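Local coordinates for N-acetyltransferase domain-containing protein (Deinococcus radiodurans, PDB 3S6F), which probably transfers acetyl groups to amines as a member of the GNAT acetyltransferase family, and binds coenzyme A and calcium, at residues 50-53 against 59-62; 94-99 against 121-126. All blocks are in the same frame, centred on the assembly; numbering follows the deposited sequence.

Contact 1 (50-53 against 59-62) and contact 2 (94-99 against 121-126) follow one another along the chain, both segments of contact 1 preceding those of contact 2, and both belong to the GNAT domain; their centres are about 16 Å apart. Contact 1 joins strands 49-54 and 60-68, neighbours in the central mixed sheet, while contact 2 joins helix 90-102 to the turn that leaves helix 117-122. The two meet directly where helix 90-102 lies on the sheet: V51 CG1 is 3.8 Å from L94 CD2, and V51 CG2 is 3.7 Å from V98 N. One helix therefore ties the hairpin to the end of helix 117-122, close to residues that bind coenzyme A.

Contact 1: residues 50-53 against 59-62; sequences FVLA and QVIG
The peptide carbonyl of A53 receives the backbone amide of I61, with I61 N to A53 O at 2.8 Å, and more weakly that of G62, so these flat peptide groups carry the contact. At the same oxygen, V60 CA approaches A53 O at 3.4 Å in a CA-H...O contact. In return, A53 N donates to G62 O at 2.9 Å; the N-H...O angle of 170° makes this the straightest of the three backbone bonds. A CA-H...O contact from L52 joins it on that oxygen, L52 CA lying 3.6 Å from G62 O. The Q59 side-chain amide folds onto the backbone of the next residue, its NE2 donating to V60 O from above the carbonyl plane.

Side-chain packing is lighter. L52 CB lies 4.3 Å from V60 CG1. That same methyl, set anti to the V60 backbone N, is turned toward strand 49-54 and also comes within 3.7 Å of A53 O. The CB of I61 points away from strand 49-54, yet in the conformer described its branch bends back to place CD1 4.1 Å from A53 CB. Beyond the hairpin, L90 of helix 90-102 packs on both A53 and I61, whereas L44 of helix 37-46 packs on F50 and L52.

Two successive residues, I61 and G62, thus stand opposite the single residue A53, and the backbone angles of I61 (phi -112°, psi -3°) fit this break in the strand. This is a classic beta bulge in an antiparallel hairpin of the GNAT fold; G62 adjoins V81, a coenzyme A-binding residue.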
loop_
_atom_site.group_PDB
_atom_site.type_symbol
_atom_site.label_atom_id
_atom_site.label_comp_id
_atom_site.label_asym_id
_atom_site.label_seq_id
_atom_site.Cartn_x
_atom_site.Cartn_y
_atom_site.Cartn_z
ATOM N N PHE A 50 2.752 11.899 4.309
ATOM C CA PHE A 50 1.492 12.530 3.912
ATOM C C PHE A 50 1.756 13.969 3.542
ATOM O O PHE A 50 2.811 14.519 3.887
ATOM C CB PHE A 50 0.416 12.419 5.017
ATOM C CG PHE A 50 0.809 13.098 6.280
ATOM C CD1 PHE A 50 0.584 14.456 6.478
ATOM C CD2 PHE A 50 1.428 12.388 7.297
ATOM C CE1 PHE A 50 0.961 15.079 7.649
ATOM C CE2 PHE A 50 1.802 13.026 8.465
ATOM C CZ PHE A 50 1.566 14.371 8.634
ATOM N N VAL A 51 0.787 14.577 2.850
ATOM C CA VAL A 51 0.833 16.001 2.534
ATOM C C VAL A 51 -0.527 16.615 2.853
ATOM O O VAL A 51 -1.541 16.030 2.491
ATOM C CB VAL A 51 1.215 16.298 1.065
ATOM C CG1 VAL A 51 1.456 17.799 0.847
ATOM C CG2 VAL A 51 2.451 15.500 0.627
ATOM N N LEU A 52 -0.523 17.738 3.546
ATOM C CA LEU A 52 -1.698 18.530 3.858
ATOM C C LEU A 52 -1.653 19.861 3.134
ATOM O O LEU A 52 -0.598 20.487 3.074
ATOM C CB LEU A 52 -1.755 18.834 5.377
ATOM C CG LEU A 52 -1.566 17.651 6.319
ATOM C CD1 LEU A 52 -1.660 18.084 7.778
ATOM C CD2 LEU A 52 -2.586 16.533 6.027
ATOM N N ALA A 53 -2.817 20.303 2.674
ATOM C CA ALA A 53 -3.037 21.629 2.103
ATOM C C ALA A 53 -3.936 22.390 3.059
ATOM O O ALA A 53 -4.994 21.883 3.420
ATOM C CB ALA A 53 -3.697 21.513 0.735
ATOM N N GLN A 59 -7.236 25.450 8.739
ATOM C CA GLN A 59 -8.069 24.351 8.272
ATOM C C GLN A 59 -7.350 23.576 7.192
ATOM O O GLN A 59 -6.799 24.157 6.266
ATOM C CB GLN A 59 -9.376 24.872 7.692
ATOM C CG GLN A 59 -10.320 23.840 7.014
ATOM C CD GLN A 59 -10.918 22.806 7.949
ATOM O OE1 GLN A 59 -11.398 23.171 9.048
ATOM N NE2 GLN A 59 -10.936 21.499 7.517
ATOM N N VAL A 60 -7.416 22.249 7.274
ATOM C CA VAL A 60 -6.915 21.378 6.231
ATOM C C VAL A 60 -8.012 21.220 5.171
ATOM O O VAL A 60 -9.112 20.759 5.485
ATOM C CB VAL A 60 -6.480 20.006 6.785
ATOM C CG1 VAL A 60 -5.993 19.091 5.635
ATOM C CG2 VAL A 60 -5.365 20.196 7.853
ATOM N N ILE A 61 -7.758 21.600 3.929
ATOM C CA ILE A 61 -8.777 21.471 2.904
ATOM C C ILE A 61 -8.434 20.422 1.845
ATOM O O ILE A 61 -9.261 20.113 1.002
ATOM C CB ILE A 61 -9.232 22.827 2.296
ATOM C CG1 ILE A 61 -8.054 23.558 1.659
ATOM C CG2 ILE A 61 -9.927 23.717 3.354
ATOM C CD1 ILE A 61 -7.485 22.949 0.369
ATOM N N GLY A 62 -7.240 19.816 1.941
ATOM C CA GLY A 62 -6.908 18.672 1.093
ATOM C C GLY A 62 -5.856 17.870 1.765
ATOM O O GLY A 62 -5.015 18.430 2.493
#

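Contact 2: residues 94-99 against 121-126; sequences LMRRVL and ERLGLK
L123, in the turn after helix 117-122, brings its two methyl branches against helix 90-102, one on selenomethionine 95 (M95) and the other on R96. Its CD1 rests on the base of M95, 3.7 Å from M95 CB and 3.8 Å from M95 CG, and the two side chains cross at about a right angle. L123 CD2 meets the guanidinium group of R96 obliquely, 4.2 Å from R96 NH1. R96 reaches this point because its chain bends at chi3 (-71°), and the polar end is held by a salt bridge from NH2 to E93 on its own helix. The touch on L123 is therefore one of packing, at the more exposed side of the contact.

G124, the first residue to leave helical angles, then turns the chain. Its phi is positive (98°), and its N donates to E121 O at 2.9 Å, one of two bonds back into the last helical turn that define a Schellman motif. L125 follows, with its CB directed toward helix 90-102. L125 CD2 approaches M95 CE at 4.5 Å, the selenomethionine chain being bent at both chi2 (-66°) and chi3. L110 of strand 107-112 packs on both M95 and L125, setting this apolar cluster against the sheet. K126 pairs antiparallel with a strand of the second subunit, so the sheet continues across the interface, while M131 of that subunit packs on L125.

The geometry is that of a Schellman helix end with leucines before and after the glycine, both packed on a neighbouring helix. In this GNAT domain it joins helix 90-102 to the chain entering strand 126-134, beside R122 of the coenzyme A pocket.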
loop_
_atom_site.group_PDB
_atom_site.type_symbol
_atom_site.label_atom_id
_atom_site.label_comp_id
_atom_site.label_asym_id
_atom_site.label_seq_id
_atom_site.Cartn_x
_atom_site.Cartn_y
_atom_site.Cartn_z
ATOM N N LEU A 94 -1.121 17.800 -4.725
ATOM C CA LEU A 94 -0.938 16.893 -3.604
ATOM C C LEU A 94 -0.271 15.603 -4.052
ATOM O O LEU A 94 0.608 15.069 -3.371
ATOM C CB LEU A 94 -2.279 16.629 -2.933
ATOM C CG LEU A 94 -2.792 17.773 -2.053
ATOM C CD1 LEU A 94 -4.278 17.543 -1.714
ATOM C CD2 LEU A 94 -1.957 17.944 -0.798
HETATM N N MSE A 95 -0.731 15.048 -5.178
HETATM C CA MSE A 95 -0.116 13.836 -5.700
HETATM C C MSE A 95 1.366 14.037 -6.046
HETATM O O MSE A 95 2.222 13.218 -5.689
HETATM C CB MSE A 95 -0.887 13.329 -6.920
HETATM C CG MSE A 95 -2.182 12.645 -6.612
HETATM SE SE MSE A 95 -1.972 10.982 -5.632
HETATM C CE MSE A 95 -1.001 9.997 -7.041
ATOM N N ARG A 96 1.684 15.129 -6.738
ATOM C CA ARG A 96 3.089 15.371 -7.043
ATOM C C ARG A 96 3.909 15.486 -5.746
ATOM O O ARG A 96 5.017 14.945 -5.640
ATOM C CB ARG A 96 3.241 16.647 -7.882
ATOM C CG ARG A 96 2.797 16.530 -9.332
ATOM C CD ARG A 96 3.177 17.759 -10.153
ATOM N NE ARG A 96 2.385 18.900 -9.790
ATOM C CZ ARG A 96 1.199 19.188 -10.334
ATOM N NH1 ARG A 96 0.674 18.447 -11.323
ATOM N NH2 ARG A 96 0.570 20.253 -9.871
ATOM N N ARG A 97 3.372 16.197 -4.753
ATOM C CA ARG A 97 4.098 16.379 -3.502
ATOM C C ARG A 97 4.267 15.077 -2.734
ATOM O O ARG A 97 5.323 14.867 -2.149
ATOM C CB ARG A 97 3.431 17.453 -2.658
ATOM C CG ARG A 97 3.688 18.854 -3.229
ATOM C CD ARG A 97 2.866 19.897 -2.518
ATOM N NE ARG A 97 3.157 21.246 -2.997
ATOM C CZ ARG A 97 4.026 22.072 -2.429
ATOM N NH1 ARG A 97 4.707 21.745 -1.343
ATOM N NH2 ARG A 97 4.162 23.289 -2.956
ATOM N N VAL A 98 3.269 14.196 -2.720
ATOM C CA VAL A 98 3.437 12.943 -1.973
ATOM C C VAL A 98 4.438 12.026 -2.688
ATOM O O VAL A 98 5.212 11.324 -2.035
ATOM C CB VAL A 98 2.100 12.242 -1.670
ATOM C CG1 VAL A 98 1.527 11.449 -2.843
ATOM C CG2 VAL A 98 2.259 11.352 -0.430
ATOM N N LEU A 99 4.459 12.087 -4.027
ATOM C CA LEU A 99 5.434 11.306 -4.774
ATOM C C LEU A 99 6.852 11.799 -4.460
ATOM O O LEU A 99 7.762 10.987 -4.291
ATOM C CB LEU A 99 5.118 11.315 -6.279
ATOM C CG LEU A 99 3.838 10.592 -6.673
ATOM C CD1 LEU A 99 3.468 10.909 -8.126
ATOM C CD2 LEU A 99 3.940 9.103 -6.436
ATOM N N GLU A 121 -4.193 9.188 -14.992
ATOM C CA GLU A 121 -3.435 9.045 -16.236
ATOM C C GLU A 121 -2.723 10.350 -16.572
ATOM O O GLU A 121 -1.564 10.337 -17.037
ATOM C CB GLU A 121 -4.327 8.597 -17.383
ATOM C CG GLU A 121 -4.717 7.127 -17.202
ATOM C CD GLU A 121 -5.608 6.551 -18.276
ATOM O OE1 GLU A 121 -6.420 7.331 -18.829
ATOM O OE2 GLU A 121 -5.526 5.306 -18.501
ATOM N N ARG A 122 -3.371 11.498 -16.284
ATOM C CA ARG A 122 -2.706 12.769 -16.600
ATOM C C ARG A 122 -1.487 13.039 -15.724
ATOM O O ARG A 122 -0.587 13.795 -16.115
ATOM C CB ARG A 122 -3.699 13.926 -16.549
ATOM C CG ARG A 122 -4.662 13.908 -17.731
ATOM C CD ARG A 122 -5.649 15.101 -17.737
ATOM N NE ARG A 122 -7.026 14.657 -18.021
ATOM C CZ ARG A 122 -8.029 14.636 -17.146
ATOM N NH1 ARG A 122 -7.886 15.064 -15.891
ATOM N NH2 ARG A 122 -9.216 14.213 -17.549
ATOM N N LEU A 123 -1.415 12.384 -14.563
ATOM C CA LEU A 123 -0.234 12.450 -13.705
ATOM C C LEU A 123 0.896 11.459 -14.109
ATOM O O LEU A 123 1.962 11.392 -13.460
ATOM C CB LEU A 123 -0.631 12.203 -12.253
ATOM C CG LEU A 123 -1.490 13.280 -11.610
ATOM C CD1 LEU A 123 -2.176 12.786 -10.371
ATOM C CD2 LEU A 123 -0.594 14.453 -11.283
ATOM N N GLY A 124 0.648 10.663 -15.138
ATOM C CA GLY A 124 1.618 9.682 -15.637
ATOM C C GLY A 124 1.434 8.261 -15.150
ATOM O O GLY A 124 2.240 7.404 -15.477
ATOM N N LEU A 125 0.389 8.001 -14.381
ATOM C CA LEU A 125 0.172 6.647 -13.873
ATOM C C LEU A 125 -0.434 5.779 -14.967
ATOM O O LEU A 125 -1.167 6.273 -15.830
ATOM C CB LEU A 125 -0.698 6.624 -12.610
ATOM C CG LEU A 125 -0.014 7.145 -11.333
ATOM C CD1 LEU A 125 0.185 8.649 -11.306
ATOM C CD2 LEU A 125 -0.806 6.696 -10.091
ATOM N N LYS A 126 -0.103 4.501 -14.931
ATOM C CA LYS A 126 -0.634 3.514 -15.844
ATOM C C LYS A 126 -1.652 2.647 -15.155
ATOM O O LYS A 126 -1.791 2.715 -13.942
ATOM C CB LYS A 126 0.527 2.728 -16.465
ATOM C CG LYS A 126 1.496 3.620 -17.292
ATOM C CD LYS A 126 0.802 4.483 -18.375
ATOM C CE LYS A 126 1.836 5.265 -19.232
ATOM N NZ LYS A 126 1.402 6.662 -19.634
#